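Local coordinates for ULam111 (Flavobacterium sp., PDB 5WUT), which probably hydrolyses the beta-1,3-glycosidic bonds of laminarin, as a family 16 glycoside hydrolase with a beta-jelly-roll fold, at residues A100-G105 with I121-G126. Sequence-based numbering, arbitrary orientation.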
loop_
_atom_site.group_PDB
_atom_site.type_symbol
_atom_site.label_atom_id
_atom_site.label_comp_id
_atom_site.label_asym_id
_atom_site.label_seq_id
_atom_site.Cartn_x
_atom_site.Cartn_y
_atom_site.Cartn_z
ATOM N N ALA A 100 15.655 9.358 -6.316
ATOM C CA ALA A 100 15.702 8.888 -4.940
ATOM C C ALA A 100 15.474 10.001 -3.932
ATOM O O ALA A 100 15.892 11.137 -4.131
ATOM C CB ALA A 100 17.032 8.216 -4.667
ATOM N N PHE A 101 14.805 9.652 -2.839
ATOM C CA PHE A 101 14.733 10.481 -1.636
ATOM C C PHE A 101 15.143 9.582 -0.483
ATOM O O PHE A 101 14.558 8.515 -0.282
ATOM C CB PHE A 101 13.317 11.060 -1.432
ATOM C CG PHE A 101 13.066 11.588 -0.037
ATOM C CD1 PHE A 101 13.831 12.625 0.467
ATOM C CD2 PHE A 101 12.070 11.041 0.769
ATOM C CE1 PHE A 101 13.612 13.118 1.753
ATOM C CE2 PHE A 101 11.851 11.530 2.061
ATOM C CZ PHE A 101 12.624 12.573 2.541
ATOM N N TRP A 102 16.163 9.983 0.260
ATOM C CA TRP A 102 16.791 9.066 1.198
ATOM C C TRP A 102 17.544 9.819 2.279
ATOM O O TRP A 102 17.513 11.053 2.302
ATOM C CB TRP A 102 17.710 8.089 0.427
ATOM C CG TRP A 102 18.735 8.707 -0.513
ATOM C CD1 TRP A 102 18.490 9.465 -1.619
ATOM C CD2 TRP A 102 20.155 8.533 -0.445
ATOM N NE1 TRP A 102 19.689 9.803 -2.241
ATOM C CE2 TRP A 102 20.719 9.239 -1.533
ATOM C CE3 TRP A 102 21.005 7.863 0.444
ATOM C CZ2 TRP A 102 22.094 9.297 -1.753
ATOM C CZ3 TRP A 102 22.381 7.916 0.222
ATOM C CH2 TRP A 102 22.904 8.631 -0.877
ATOM N N MET A 103 18.132 9.088 3.226
ATOM C CA MET A 103 18.822 9.708 4.362
ATOM C C MET A 103 20.139 9.030 4.690
ATOM O O MET A 103 20.280 7.830 4.486
ATOM C CB MET A 103 17.925 9.697 5.613
ATOM C CG MET A 103 16.611 10.406 5.404
ATOM S SD MET A 103 15.596 10.480 6.883
ATOM C CE MET A 103 16.381 11.822 7.768
ATOM N N LEU A 104 21.096 9.813 5.196
ATOM C CA LEU A 104 22.389 9.296 5.639
ATOM C C LEU A 104 22.704 9.711 7.062
ATOM O O LEU A 104 22.288 10.783 7.504
ATOM C CB LEU A 104 23.506 9.780 4.708
ATOM C CG LEU A 104 23.623 9.006 3.405
ATOM C CD1 LEU A 104 24.546 9.757 2.426
ATOM C CD2 LEU A 104 24.172 7.611 3.696
ATOM N N GLY A 105 23.431 8.868 7.783
ATOM C CA GLY A 105 23.747 9.140 9.179
ATOM C C GLY A 105 24.642 10.351 9.357
ATOM O O GLY A 105 25.580 10.564 8.591
ATOM N N ILE A 121 14.036 5.818 1.145
ATOM C CA ILE A 121 12.607 6.038 1.355
ATOM C C ILE A 121 11.807 6.049 0.045
ATOM O O ILE A 121 10.802 5.347 -0.080
ATOM C CB ILE A 121 12.387 7.363 2.118
ATOM C CG1 ILE A 121 13.191 7.353 3.426
ATOM C CG2 ILE A 121 10.891 7.584 2.369
ATOM C CD1 ILE A 121 13.176 8.706 4.177
ATOM N N LEU A 122 12.237 6.876 -0.915
ATOM C CA LEU A 122 11.717 6.834 -2.276
ATOM C C LEU A 122 12.831 6.271 -3.134
ATOM O O LEU A 122 13.895 6.865 -3.218
ATOM C CB LEU A 122 11.293 8.233 -2.767
ATOM C CG LEU A 122 10.692 8.422 -4.177
ATOM C CD1 LEU A 122 10.115 9.818 -4.244
ATOM C CD2 LEU A 122 11.652 8.211 -5.359
ATOM N N GLU A 123 12.600 5.111 -3.743
ATOM C CA GLU A 123 13.571 4.524 -4.668
ATOM C C GLU A 123 12.825 3.908 -5.833
ATOM O O GLU A 123 11.953 3.054 -5.643
ATOM C CB GLU A 123 14.416 3.450 -4.004
ATOM C CG GLU A 123 15.162 3.895 -2.786
ATOM C CD GLU A 123 16.372 4.745 -3.109
ATOM O OE1 GLU A 123 16.848 4.726 -4.269
ATOM O OE2 GLU A 123 16.850 5.433 -2.181
ATOM N N TYR A 124 13.177 4.327 -7.039
ATOM C CA TYR A 124 12.520 3.855 -8.251
ATOM C C TYR A 124 13.556 3.780 -9.340
ATOM O O TYR A 124 14.378 4.682 -9.458
ATOM C CB TYR A 124 11.388 4.798 -8.642
ATOM C CG TYR A 124 10.717 4.553 -9.971
ATOM C CD1 TYR A 124 11.040 5.333 -11.075
ATOM C CD2 TYR A 124 9.710 3.595 -10.112
ATOM C CE1 TYR A 124 10.401 5.137 -12.299
ATOM C CE2 TYR A 124 9.071 3.400 -11.316
ATOM C CZ TYR A 124 9.424 4.176 -12.408
ATOM O OH TYR A 124 8.791 3.985 -13.609
ATOM N N VAL A 125 13.558 2.695 -10.101
ATOM C CA VAL A 125 14.411 2.658 -11.284
ATOM C C VAL A 125 13.501 2.487 -12.476
ATOM O O VAL A 125 12.697 1.555 -12.530
ATOM C CB VAL A 125 15.492 1.557 -11.213
ATOM C CG1 VAL A 125 16.518 1.917 -10.159
ATOM C CG2 VAL A 125 14.888 0.184 -10.922
ATOM N N GLY A 126 13.605 3.410 -13.424
ATOM C CA GLY A 126 12.701 3.430 -14.556
ATOM C C GLY A 126 12.754 2.177 -15.422
ATOM O O GLY A 126 11.822 1.910 -16.192
#
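F101 and I121 run alongside each other in the same direction, ring carbon CE2 of F101 3.8 Å from CD1 of I121. F101 holds CG anti to its backbone N (chi1 164°), which lays the ring along the isoleucine; the same CD1 also reaches the CG of M103, crossing it at 4.0 Å. At the root of the side chain, CB of F101 meets CB of L122 at 3.7 Å, and A87 and A89 of strand 83-90 continue this apolar layer. Two successive residues thus oppose one: F101 O accepts from I121 N (3.1 Å) and from L122 N (2.9 Å), the latter bond being straighter at the hydrogen (168°), while F101 N returns a bond to L122 O. An alanine in place of I121 would probably leave a gap beside the F101 ring and M103 and let the ring turn more freely. On the other face, E123 bends at chi2 (-75°), bringing OE1 to 3.5 Å from CB of A100 and OE2 to 3.8 Å from CB of W102; W98 NE1 holds OE1, and D120 lies near OE2. The classic beta bulge of I121 and L122 opposite F101, within the sequence EIDILE, matches the ExDxxE signature of bulged family 16 enzymes, consistent with a place at the active site.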